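Local coordinates for sphingomyelinase C (Streptomyces griseocarneus, PDB 7CNE), which belongs to the endonuclease/exonuclease/phosphatase family of the DNase I-like clan and folds around two mixed beta-sheets, at residues A259-T264 against V293-N298; Q188-G193 against V249-G254. All coordinates share one frame; numbering follows the deposited sequence.

Interaction 1 (A259-T264 against V293-N298)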
# COMPACT_ATOMS: atom_id res chain seq x y z
N ALA A 259 10.86 -18.17 8.35
CA ALA A 259 10.54 -19.26 7.45
C ALA A 259 9.02 -19.35 7.27
O ALA A 259 8.24 -18.94 8.14
CB ALA A 259 11.09 -20.58 7.98
N GLY A 260 8.61 -19.88 6.13
CA GLY A 260 7.19 -20.06 5.88
C GLY A 260 6.44 -18.75 5.82
O GLY A 260 5.32 -18.65 6.33
N TRP A 261 7.04 -17.74 5.18
CA TRP A 261 6.40 -16.44 5.05
C TRP A 261 5.22 -16.53 4.09
O TRP A 261 5.35 -17.04 2.98
CB TRP A 261 7.41 -15.42 4.56
CG TRP A 261 6.89 -14.03 4.49
CD1 TRP A 261 6.56 -13.32 3.37
CD2 TRP A 261 6.67 -13.15 5.60
NE1 TRP A 261 6.13 -12.06 3.71
CE2 TRP A 261 6.19 -11.93 5.08
CE3 TRP A 261 6.81 -13.29 6.99
CZ2 TRP A 261 5.87 -10.85 5.89
CZ3 TRP A 261 6.49 -12.22 7.79
CH2 TRP A 261 6.02 -11.02 7.25
N ARG A 262 4.07 -16.01 4.52
CA ARG A 262 2.84 -16.10 3.75
C ARG A 262 2.27 -14.71 3.47
O ARG A 262 2.43 -13.78 4.27
CB ARG A 262 1.80 -16.95 4.53
CG ARG A 262 0.41 -17.03 3.90
CD ARG A 262 -0.45 -18.10 4.61
NE ARG A 262 0.03 -19.45 4.28
CZ ARG A 262 -0.64 -20.57 4.55
NH1 ARG A 262 -1.81 -20.52 5.18
NH2 ARG A 262 -0.12 -21.74 4.20
N ASN A 263 1.64 -14.56 2.31
CA ASN A 263 0.70 -13.46 2.03
C ASN A 263 -0.68 -14.08 1.89
O ASN A 263 -0.88 -14.94 1.02
CB ASN A 263 1.04 -12.70 0.73
CG ASN A 263 2.27 -11.80 0.83
OD1 ASN A 263 2.54 -11.02 -0.10
ND2 ASN A 263 3.04 -11.90 1.92
N THR A 264 -1.64 -13.65 2.71
CA THR A 264 -3.01 -14.15 2.62
C THR A 264 -3.94 -13.03 2.15
O THR A 264 -4.02 -11.97 2.78
CB THR A 264 -3.49 -14.71 3.96
OG1 THR A 264 -2.60 -15.74 4.38
CG2 THR A 264 -4.89 -15.29 3.82
N VAL A 293 -4.40 -7.68 2.32
CA VAL A 293 -3.44 -8.77 2.30
C VAL A 293 -2.72 -8.76 3.64
O VAL A 293 -2.14 -7.74 4.03
CB VAL A 293 -2.45 -8.64 1.13
CG1 VAL A 293 -1.29 -9.63 1.29
CG2 VAL A 293 -3.18 -8.85 -0.19
N ILE A 294 -2.76 -9.88 4.34
CA ILE A 294 -2.11 -10.02 5.63
C ILE A 294 -0.95 -10.98 5.45
O ILE A 294 -1.12 -12.10 4.96
CB ILE A 294 -3.09 -10.50 6.71
CG1 ILE A 294 -4.13 -9.41 6.99
CG2 ILE A 294 -2.32 -10.87 7.99
CD1 ILE A 294 -5.35 -9.90 7.73
N ALA A 295 0.23 -10.52 5.84
CA ALA A 295 1.46 -11.28 5.68
C ALA A 295 2.01 -11.68 7.04
O ALA A 295 2.02 -10.88 7.97
CB ALA A 295 2.52 -10.45 4.95
N GLY A 296 2.50 -12.91 7.13
CA GLY A 296 3.13 -13.33 8.37
C GLY A 296 3.65 -14.74 8.24
O GLY A 296 3.35 -15.46 7.28
N ALA A 297 4.45 -15.14 9.23
CA ALA A 297 4.97 -16.49 9.26
C ALA A 297 3.82 -17.46 9.49
O ALA A 297 3.00 -17.28 10.40
CB ALA A 297 6.03 -16.65 10.36
N ASN A 298 3.73 -18.46 8.63
CA ASN A 298 2.74 -19.50 8.79
C ASN A 298 3.28 -20.54 9.76
O ASN A 298 3.88 -21.53 9.35
CB ASN A 298 2.41 -20.14 7.44
CG ASN A 298 1.15 -20.99 7.49
OD1 ASN A 298 0.17 -20.64 8.15
ND2 ASN A 298 1.20 -22.14 6.82
OXT ASN A 298 3.15 -20.40 10.98
O HOH W 1 6.66 -20.34 9.96
O HOH W 2 -0.95 -14.52 5.98
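Trp-261 and Gly-296 meet ring on backbone where two antiparallel strands, 261-264 and 293-297, run side by side. The backbone ladder sets the frame: Thr-264 and Ile-294 form a hydrogen-bonded pair through both their N-H and C=O groups, Arg-262 and Gly-296 do the same, and beyond them Asn-298 N gives an almost straight bond to Gly-260 O (2.8 Å).

Apolar contact gathers on the face that carries Trp-261, Asn-263, Ala-295 and Ala-297. CG of Trp-261 is anti to the backbone N (chi1 -175°), and the indole lies against the partner strand: Gly-296 CA sits over the six-membered ring, 4.0 Å from its centroid, in a CH-pi contact, while CZ2 touches Ala-295 CB at 3.5 Å. The indole NE1 is bonded to Val-249 O.

Among the polar groups, Arg-262 O is gripped twice. Gly-296 N and Asn-263 ND2 reach it from opposite faces of its carbonyl plane, ND2 lying 3.1 Å from Arg-262 O, the amide donating nearly straight within its own plane. Asn-263 OD1 accepts from Val-249 N, so both ends of this buried amide are held.

On the opposite face the Arg-262 guanidinium stacks on the Asn-298 amide, planes 25° apart, with ND2 of Asn-298 3.0 Å above the guanidinium near its rim. Arg-262 NE bonds to Ser-218 OG. One water bridges Thr-264 OG1 and Ile-294 O.

The chemistry is thus two-sided: an apolar face with its buried amide satisfied, and a mixed face, where Ile-294 sits beside polar, partly hydrated groups, that reaches the chain's C-terminal residue.

Interaction 2 (Q188-G193 against V249-G254)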
# COMPACT_ATOMS: atom_id res chain seq x y z
N GLN A 188 15.73 -7.56 9.03
CA GLN A 188 14.69 -7.79 8.02
C GLN A 188 14.38 -6.52 7.24
O GLN A 188 14.35 -5.42 7.79
CB GLN A 188 13.39 -8.25 8.67
CG GLN A 188 13.38 -9.58 9.30
CD GLN A 188 12.10 -9.78 10.08
OE1 GLN A 188 11.03 -9.97 9.50
NE2 GLN A 188 12.20 -9.67 11.40
N VAL A 189 14.10 -6.70 5.95
CA VAL A 189 13.70 -5.61 5.07
C VAL A 189 12.50 -6.09 4.26
O VAL A 189 12.64 -7.02 3.46
CB VAL A 189 14.82 -5.16 4.13
CG1 VAL A 189 14.36 -3.90 3.36
CG2 VAL A 189 16.12 -4.92 4.91
N MET A 190 11.34 -5.49 4.48
CA MET A 190 10.11 -5.86 3.79
C MET A 190 9.63 -4.72 2.89
O MET A 190 9.73 -3.54 3.26
CB MET A 190 9.01 -6.22 4.78
CG MET A 190 9.21 -7.54 5.49
SD MET A 190 7.93 -7.84 6.73
CE MET A 190 8.60 -6.93 8.12
N LEU A 191 9.10 -5.07 1.73
CA LEU A 191 8.40 -4.14 0.85
C LEU A 191 6.92 -4.49 0.90
O LEU A 191 6.55 -5.64 0.65
CB LEU A 191 8.92 -4.23 -0.58
CG LEU A 191 8.12 -3.46 -1.65
CD1 LEU A 191 8.24 -1.96 -1.44
CD2 LEU A 191 8.59 -3.83 -3.03
N ALA A 192 6.08 -3.52 1.25
CA ALA A 192 4.65 -3.76 1.42
C ALA A 192 3.89 -2.72 0.61
O ALA A 192 4.19 -1.53 0.71
CB ALA A 192 4.24 -3.68 2.90
N GLY A 193 2.93 -3.16 -0.19
CA GLY A 193 2.14 -2.17 -0.88
C GLY A 193 1.26 -2.77 -1.95
O GLY A 193 1.25 -3.98 -2.21
N VAL A 249 3.42 -8.30 0.52
CA VAL A 249 4.44 -7.98 1.53
C VAL A 249 5.56 -8.98 1.34
O VAL A 249 5.38 -10.17 1.65
CB VAL A 249 3.90 -8.03 2.97
CG1 VAL A 249 4.99 -7.59 3.98
CG2 VAL A 249 2.62 -7.21 3.12
N LEU A 250 6.71 -8.53 0.85
CA LEU A 250 7.78 -9.43 0.43
C LEU A 250 9.10 -9.01 1.05
O LEU A 250 9.45 -7.82 1.05
CB LEU A 250 7.91 -9.47 -1.10
CG LEU A 250 6.69 -10.00 -1.86
CD1 LEU A 250 6.82 -9.81 -3.39
CD2 LEU A 250 6.44 -11.47 -1.52
N HIS A 251 9.85 -9.99 1.55
CA HIS A 251 11.17 -9.75 2.11
C HIS A 251 12.21 -9.54 1.01
O HIS A 251 12.01 -9.89 -0.15
CB HIS A 251 11.58 -10.93 3.00
CG HIS A 251 10.83 -10.98 4.29
ND1 HIS A 251 11.25 -10.31 5.42
CD2 HIS A 251 9.67 -11.59 4.62
CE1 HIS A 251 10.39 -10.52 6.40
NE2 HIS A 251 9.42 -11.29 5.94
N ARG A 252 13.33 -8.95 1.41
CA ARG A 252 14.44 -8.65 0.52
C ARG A 252 15.44 -9.80 0.49
O ARG A 252 15.79 -10.36 1.53
CB ARG A 252 15.14 -7.37 0.98
CG ARG A 252 16.27 -6.89 0.10
CD ARG A 252 16.54 -5.42 0.39
NE ARG A 252 17.70 -4.90 -0.32
CZ ARG A 252 17.68 -4.38 -1.54
NH1 ARG A 252 16.54 -4.30 -2.22
NH2 ARG A 252 18.80 -3.93 -2.09
N ASN A 253 15.91 -10.15 -0.71
CA ASN A 253 16.91 -11.20 -0.82
C ASN A 253 18.15 -10.86 -0.00
O ASN A 253 18.58 -9.71 0.07
CB ASN A 253 17.30 -11.43 -2.28
CG ASN A 253 16.23 -12.16 -3.06
OD1 ASN A 253 15.57 -13.06 -2.53
ND2 ASN A 253 16.04 -11.78 -4.33
N GLY A 254 18.74 -11.88 0.62
CA GLY A 254 19.95 -11.71 1.39
C GLY A 254 19.75 -11.20 2.81
O GLY A 254 20.75 -11.00 3.51
O HOH W 3 14.02 -9.48 5.18
O HOH W 4 11.86 -6.34 0.66
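Met-190 lies alongside His-251, both side chains pointing the same way from an antiparallel non-hydrogen-bonded pair. Starting at its CB, the methionine passes Leu-250 O at 4.1 Å. CG is anti to the carbonyl carbon (chi1 -72°), which brings it over one face of the imidazole toward the rim, nearest CE1 at 3.3 Å; this is a close CH-pi contact, 3.6 Å from CG to the ring centroid. SD, one bond further, stands oblique to the same ring, 4.2 Å from its centroid, and also meets Val-249 CG1 at 4.0 Å. Aromatic and aliphatic neighbours therefore share the sulfur. At the tip, chi3 (-84°) bends CE out of the line of the chain, and this methyl ends 4.1 Å from Gln-188 OE1.

The ring's edge is engaged as well. Gln-188 OE1 approaches it near the ring plane, 3.2 Å from CE1 of His-251, while the other end of that amide, NE2, bonds to Pro-8 O. A water in the ring plane links ND1 of His-251 to Val-189 N.

Leu-191 and Leu-250 form the hydrogen-bonded pair, with both N-H...O bonds close to straight. Towards the end of the ladder pairing weakens: Arg-252 N reaches Val-189 O through a weak, bent bond (130°), and a second water donates to both Val-189 O and Leu-250 O. Here Val-189 and Arg-252 lie side by side, CB to CB at 3.9 Å.

Strand 247-251 is the outermost strand of its sheet, and strand 188-192 separates it from strand 142-150. Helix 162-180 covers the Leu-191 side, touching Val-189, Leu-191 and Arg-252 and supplying Asp-175 for a salt bridge to the arginine. Against Met-190 and Val-249 lies Val-12, from strand 12-19 of the other sheet.

Overall arrangement
The centres of the two interactions lie 12 Å apart, on the same side of the chain's centre, in different sheets that pack face to face here. Interaction 2 joins strands 188-192 and 247-251 at one margin of the six-stranded sheet; interaction 1 pairs 261-265 with 293-297 inside the seven-stranded one. Along the chain interaction 2 comes first, and strand 247-251 is followed directly by 261-265, so the chain crosses from one sheet to the other between them. Side chains of interaction 1 also reach strand 247-251, with Trp-261 meeting His-251 edge to face and Ala-295 packing on Val-249. Both contacts thus belong to one interface in the two-sheet core of this DNase I-like fold.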